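Local structure of beta-mannosidase (Trichoderma harzianum, 4CVU) at residues R316-Q321 / N415-R420; I435-G440 / H477-A482. The protein probably removes beta-linked mannose residues from the non-reducing ends of mannosides and manno-oligosaccharides, as a fungal glycoside hydrolase of family 2. All coordinates share one frame; numbering follows the deposited sequence.

Interaction 1. Residues R316-Q321 / N415-R420; sequences RDMGNQ and NFNMLR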
loop_
_atom_site.group_PDB
_atom_site.type_symbol
_atom_site.label_atom_id
_atom_site.label_comp_id
_atom_site.label_asym_id
_atom_site.label_seq_id
_atom_site.Cartn_x
_atom_site.Cartn_y
_atom_site.Cartn_z
ATOM N N ARG A 316 2.325 34.273 22.732
ATOM C CA ARG A 316 1.350 34.701 21.729
ATOM C C ARG A 316 0.035 35.136 22.368
ATOM O O ARG A 316 -0.415 34.544 23.351
ATOM C CB ARG A 316 1.120 33.631 20.646
ATOM C CG ARG A 316 0.750 32.208 21.089
ATOM C CD ARG A 316 0.669 31.280 19.841
ATOM N NE ARG A 316 -0.168 31.887 18.813
ATOM C CZ ARG A 316 -1.497 31.970 18.881
ATOM N NH1 ARG A 316 -2.181 31.456 19.908
ATOM N NH2 ARG A 316 -2.161 32.583 17.917
ATOM N N ASP A 317 -0.567 36.185 21.790
ATOM C CA ASP A 317 -1.787 36.816 22.321
ATOM C C ASP A 317 -1.631 37.388 23.757
ATOM O O ASP A 317 -2.625 37.642 24.435
ATOM C CB ASP A 317 -3.009 35.868 22.221
ATOM C CG ASP A 317 -3.674 35.895 20.828
ATOM O OD1 ASP A 317 -3.076 36.446 19.888
ATOM O OD2 ASP A 317 -4.818 35.377 20.685
ATOM N N MET A 318 -0.388 37.601 24.197
ATOM C CA MET A 318 -0.119 38.357 25.415
ATOM C C MET A 318 0.833 39.539 25.172
ATOM O O MET A 318 1.305 40.140 26.119
ATOM C CB MET A 318 0.472 37.453 26.503
ATOM C CG MET A 318 -0.340 36.216 26.835
ATOM S SD MET A 318 0.456 35.214 28.118
ATOM C CE MET A 318 -0.102 33.580 27.655
ATOM N N GLY A 319 1.142 39.864 23.921
ATOM C CA GLY A 319 2.062 40.946 23.645
ATOM C C GLY A 319 3.023 40.576 22.556
ATOM O O GLY A 319 2.733 39.697 21.748
ATOM N N ASN A 320 4.180 41.234 22.531
ATOM C CA ASN A 320 5.135 41.007 21.432
ATOM C C ASN A 320 6.127 39.940 21.791
ATOM O O ASN A 320 6.440 39.753 22.967
ATOM C CB ASN A 320 5.886 42.289 21.072
ATOM C CG ASN A 320 4.991 43.324 20.420
ATOM O OD1 ASN A 320 3.849 43.047 20.072
ATOM N ND2 ASN A 320 5.506 44.536 20.270
ATOM N N GLN A 321 6.647 39.272 20.762
ATOM C CA GLN A 321 7.661 38.263 20.945
ATOM C C GLN A 321 9.038 38.894 20.739
ATOM O O GLN A 321 9.816 38.481 19.895
ATOM C CB GLN A 321 7.395 37.064 20.020
ATOM C CG GLN A 321 6.197 36.243 20.501
ATOM C CD GLN A 321 4.886 36.961 20.289
ATOM O OE1 GLN A 321 4.584 37.352 19.167
ATOM N NE2 GLN A 321 4.102 37.129 21.351
ATOM N N ASN A 415 -5.347 28.158 19.170
ATOM C CA ASN A 415 -5.223 29.127 20.249
ATOM C C ASN A 415 -4.350 28.666 21.426
ATOM O O ASN A 415 -4.635 29.033 22.537
ATOM C CB ASN A 415 -6.638 29.564 20.765
ATOM C CG ASN A 415 -7.467 30.245 19.700
ATOM O OD1 ASN A 415 -7.054 31.212 19.116
ATOM N ND2 ASN A 415 -8.615 29.705 19.411
ATOM N N PHE A 416 -3.292 27.892 21.159
ATOM C CA PHE A 416 -2.377 27.441 22.187
ATOM C C PHE A 416 -1.515 28.597 22.718
ATOM O O PHE A 416 -1.291 29.539 22.040
ATOM C CB PHE A 416 -1.420 26.343 21.655
ATOM C CG PHE A 416 -2.006 24.971 21.559
ATOM C CD1 PHE A 416 -3.280 24.761 21.132
ATOM C CD2 PHE A 416 -1.243 23.901 21.817
ATOM C CE1 PHE A 416 -3.765 23.494 20.983
ATOM C CE2 PHE A 416 -1.724 22.651 21.679
ATOM C CZ PHE A 416 -2.980 22.445 21.251
ATOM N N ASN A 417 -1.062 28.528 23.953
ATOM C CA ASN A 417 0.073 29.313 24.399
ATOM C C ASN A 417 1.149 28.460 25.030
ATOM O O ASN A 417 2.195 28.988 25.411
ATOM C CB ASN A 417 -0.350 30.466 25.312
ATOM C CG ASN A 417 -1.150 29.998 26.488
ATOM O OD1 ASN A 417 -0.932 28.910 26.967
ATOM N ND2 ASN A 417 -2.152 30.769 26.881
ATOM N N MET A 418 0.946 27.133 25.058
ATOM C CA MET A 418 1.898 26.219 25.687
ATOM C C MET A 418 1.827 24.826 25.065
ATOM O O MET A 418 0.739 24.372 24.671
ATOM C CB MET A 418 1.598 26.104 27.211
ATOM C CG MET A 418 2.611 25.291 27.989
ATOM S SD MET A 418 2.234 25.258 29.776
ATOM C CE MET A 418 3.047 26.732 30.337
ATOM N N LEU A 419 3.006 24.202 24.935
ATOM C CA LEU A 419 3.162 22.778 24.762
ATOM C C LEU A 419 3.956 22.205 25.919
ATOM O O LEU A 419 4.963 22.795 26.376
ATOM C CB LEU A 419 3.873 22.415 23.425
ATOM C CG LEU A 419 3.203 22.857 22.140
ATOM C CD1 LEU A 419 4.143 22.705 20.946
ATOM C CD2 LEU A 419 1.938 22.085 21.886
ATOM N N ARG A 420 3.555 21.022 26.378
ATOM C CA ARG A 420 4.399 20.235 27.229
ATOM C C ARG A 420 5.221 19.300 26.388
ATOM O O ARG A 420 4.655 18.431 25.730
ATOM C CB ARG A 420 3.584 19.408 28.216
ATOM C CG ARG A 420 4.406 18.309 28.850
ATOM C CD ARG A 420 3.734 17.835 30.119
ATOM N NE ARG A 420 4.435 16.700 30.716
ATOM C CZ ARG A 420 3.952 15.471 30.884
ATOM N NH1 ARG A 420 2.737 15.122 30.482
ATOM N NH2 ARG A 420 4.707 14.565 31.471
HETATM O O HOH W 1 -4.821 32.720 20.141
HETATM O O HOH W 2 -2.437 33.278 24.910
HETATM O O HOH W 3 -5.065 31.916 17.269
#

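Interaction 2. Residues I435-G440 / H477-A482; sequences IADERG and HHASLA. With CD (cadmium ion), chain S; CD (cadmium ion), chain V.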
loop_
_atom_site.group_PDB
_atom_site.type_symbol
_atom_site.label_atom_id
_atom_site.label_comp_id
_atom_site.label_asym_id
_atom_site.label_seq_id
_atom_site.Cartn_x
_atom_site.Cartn_y
_atom_site.Cartn_z
ATOM N N ILE A 435 11.770 28.139 16.873
ATOM C CA ILE A 435 10.468 28.327 16.303
ATOM C C ILE A 435 9.520 28.749 17.439
ATOM O O ILE A 435 8.756 29.709 17.347
ATOM C CB ILE A 435 10.001 27.034 15.620
ATOM C CG1 ILE A 435 10.789 26.879 14.297
ATOM C CG2 ILE A 435 8.512 27.115 15.299
ATOM C CD1 ILE A 435 10.795 25.510 13.721
ATOM N N ALA A 436 9.606 28.041 18.525
ATOM C CA ALA A 436 8.758 28.383 19.695
ATOM C C ALA A 436 9.027 29.814 20.149
ATOM O O ALA A 436 8.119 30.636 20.216
ATOM C CB ALA A 436 9.054 27.386 20.798
ATOM N N ASP A 437 10.297 30.140 20.384
ATOM C CA ASP A 437 10.723 31.499 20.748
ATOM C C ASP A 437 10.033 32.613 19.964
ATOM O O ASP A 437 9.445 33.538 20.532
ATOM C CB ASP A 437 12.238 31.650 20.483
ATOM C CG ASP A 437 13.088 30.938 21.463
ATOM O OD1 ASP A 437 12.587 30.431 22.496
ATOM O OD2 ASP A 437 14.325 30.914 21.225
ATOM N N GLU A 438 10.134 32.541 18.640
ATOM C CA GLU A 438 9.648 33.615 17.793
ATOM C C GLU A 438 8.143 33.681 17.618
ATOM O O GLU A 438 7.612 34.757 17.338
ATOM C CB GLU A 438 10.326 33.540 16.431
ATOM C CG GLU A 438 9.893 32.352 15.618
ATOM C CD GLU A 438 10.861 32.051 14.491
ATOM O OE1 GLU A 438 11.891 32.753 14.409
ATOM O OE2 GLU A 438 10.635 31.089 13.726
ATOM N N ARG A 439 7.457 32.549 17.771
ATOM C CA ARG A 439 6.001 32.484 17.713
ATOM C C ARG A 439 5.337 32.713 19.073
ATOM O O ARG A 439 4.133 32.957 19.141
ATOM C CB ARG A 439 5.551 31.096 17.206
ATOM C CG ARG A 439 5.880 30.847 15.751
ATOM C CD ARG A 439 5.601 29.410 15.375
ATOM N NE ARG A 439 5.885 29.123 13.960
ATOM C CZ ARG A 439 4.970 28.916 13.009
ATOM N NH1 ARG A 439 3.666 28.997 13.277
ATOM N NH2 ARG A 439 5.365 28.616 11.772
ATOM N N GLY A 440 6.083 32.561 20.152
ATOM C CA GLY A 440 5.498 32.761 21.488
ATOM C C GLY A 440 4.768 31.588 22.124
ATOM O O GLY A 440 3.795 31.779 22.868
ATOM N N HIS A 477 18.994 29.729 27.222
ATOM C CA HIS A 477 18.809 31.053 26.637
ATOM C C HIS A 477 17.530 31.253 25.833
ATOM O O HIS A 477 17.268 32.362 25.373
ATOM C CB HIS A 477 19.972 31.337 25.689
ATOM C CG HIS A 477 19.912 30.556 24.427
ATOM N ND1 HIS A 477 19.366 31.070 23.268
ATOM C CD2 HIS A 477 20.305 29.296 24.134
ATOM C CE1 HIS A 477 19.447 30.167 22.308
ATOM N NE2 HIS A 477 20.004 29.085 22.810
ATOM N N HIS A 478 16.788 30.163 25.592
ATOM C CA HIS A 478 15.552 30.235 24.822
ATOM C C HIS A 478 14.437 30.855 25.618
ATOM O O HIS A 478 14.078 30.331 26.679
ATOM C CB HIS A 478 15.143 28.835 24.364
ATOM C CG HIS A 478 15.992 28.307 23.262
ATOM N ND1 HIS A 478 15.958 28.844 21.995
ATOM C CD2 HIS A 478 16.915 27.326 23.233
ATOM C CE1 HIS A 478 16.790 28.182 21.218
ATOM N NE2 HIS A 478 17.411 27.280 21.948
ATOM N N ALA A 479 13.860 31.950 25.107
ATOM C CA ALA A 479 12.727 32.596 25.811
ATOM C C ALA A 479 11.491 31.699 25.955
ATOM O O ALA A 479 10.730 31.832 26.921
ATOM C CB ALA A 479 12.350 33.891 25.138
ATOM N N SER A 480 11.321 30.758 25.019
ATOM C CA SER A 480 10.177 29.820 25.070
ATOM C C SER A 480 10.263 28.808 26.232
ATOM O O SER A 480 9.249 28.272 26.663
ATOM C CB SER A 480 10.098 29.074 23.752
ATOM O OG SER A 480 11.075 28.067 23.751
ATOM N N LEU A 481 11.461 28.543 26.736
ATOM C CA LEU A 481 11.660 27.536 27.766
ATOM C C LEU A 481 10.941 28.000 29.011
ATOM O O LEU A 481 11.153 29.105 29.472
ATOM C CB LEU A 481 13.152 27.325 28.051
ATOM C CG LEU A 481 13.505 26.397 29.225
ATOM C CD1 LEU A 481 12.974 24.990 28.983
ATOM C CD2 LEU A 481 15.022 26.362 29.489
ATOM N N ALA A 482 10.082 27.157 29.559
ATOM C CA ALA A 482 9.182 27.608 30.611
ATOM C C ALA A 482 9.384 26.942 31.968
ATOM O O ALA A 482 8.932 27.460 33.003
ATOM C CB ALA A 482 7.765 27.426 30.128
HETATM CD CD CD S . 20.890 27.011 21.185
HETATM CD CD CD V . 12.455 31.179 12.241
HETATM O O HOH W 4 15.272 33.037 22.684
HETATM O O HOH W 5 19.651 25.099 22.084
HETATM O O HOH W 6 22.578 27.653 19.214
HETATM O O HOH W 7 14.175 31.973 10.714
#

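Interaction 1. Residues R316-Q321 / N415-R420
Arg-316 reaches across to the loop at Asn-415 to Asn-417, where helix 401-413 gives way to strand 418-421, which runs parallel to its neighbours 380-389 and 442-446, as in the (beta/alpha)8 barrel of this glycosidase family. The helix ends in a Schellman motif: Asn-415, with positive phi, is its C-prime residue, and Phe-416 follows with its carbonyl facing the arginine. Arg-316 NH1 donates to Phe-416 O at 3.0 Å, an N-H...O angle of 158°, with the oxygen at the guanidinium edge and close to its plane. CG lies between the backbone N and carbonyl carbon (chi1 53°), and a bend at chi3 (-50°) follows an extended chi2; on the way CD passes 3.4 Å from Phe-416 O, giving that oxygen an aliphatic neighbour as well. Glu-412 of the same helix takes NE. Two waters connect the arginine to Asn-415 OD1, one through NH1, the other through NH2, while Asn-415 ND2 is held by the carbonyl of Arg-734. Asn-417 is fixed mainly by strand 380-389, OD1 accepting from Lys-385 N and ND2 donating to Tyr-383 O; a further water links ND2 to Arg-316 O. Met-318, extended beyond CG, crosses the Asn-417 side chain at about a right angle, its CE methyl 3.6 Å from ND2 and 3.9 Å from CB.

Interaction 2. Residues I435-G440 / H477-A482
Asp-437, on the last turn of helix 430-439, offers its carboxylate to the turn that leads into strand 481-485, and both oxygens are used. His-478 ND1 donates to Asp-437 OD2 at 2.7 Å in an almost straight bond (177°). OD2 lies in the imidazole plane, at the ring edge, while ND1 meets it on the syn side, 27° out of the carboxylate plane. OD1 instead accepts the backbone N-H of Ser-480 at 2.8 Å, here on the anti side, with Ser-480 OG adding a weak bond. The N-H of Ala-479 is satisfied by a water at 3.0 Å, which also makes a weak bond to OD2. With donors on both oxygens the carboxylate's rotation is well fixed, and they would be expected to favour the charged form of the carboxylate. His-477 CE1 sits above one face of the His-478 ring, toward its rim, and NE2 of His-477 binds a cadmium ion, 2.8 Å away, whose ligands include Asp-430; His-477 ND1 is taken by Arg-345 O. In its ring plane, His-478 NE2 is 3.1 Å from a water on the same cadmium. A second cadmium is chelated by both oxygens of Glu-438. Ala-436 CB packs on Ser-480 CB at 3.6 Å. The type I turn from His-478 to Leu-481 thus sits against the C-terminal part of helix 430-439, with Leu-443 of strand 442-446 touching both Ala-436 and Ser-480.

How the interactions relate
The two interactions follow one another along the chain, 316-321 with 415-420 and then 435-440 with 477-482, their centres 10 Å apart. Strand 418-421 of the first leads on to helix 430-439 of the second, and strands 418-421 and 481-485 flank 442-446 as parallel neighbours in one sheet. They also touch directly: Arg-316 N lies 2.9 Å from Gly-440 O, a probable hydrogen bond, and Gln-321 CB packs 3.5 Å from Glu-438 O. Loop 316-321, between strands 298-305 and 324-332 of the seven-stranded antiparallel sheet, therefore meets two successive helix-to-strand connections, 415-420 and 435-440, so the antiparallel sheet's loop is packed against the parallel strands and helices of the barrel.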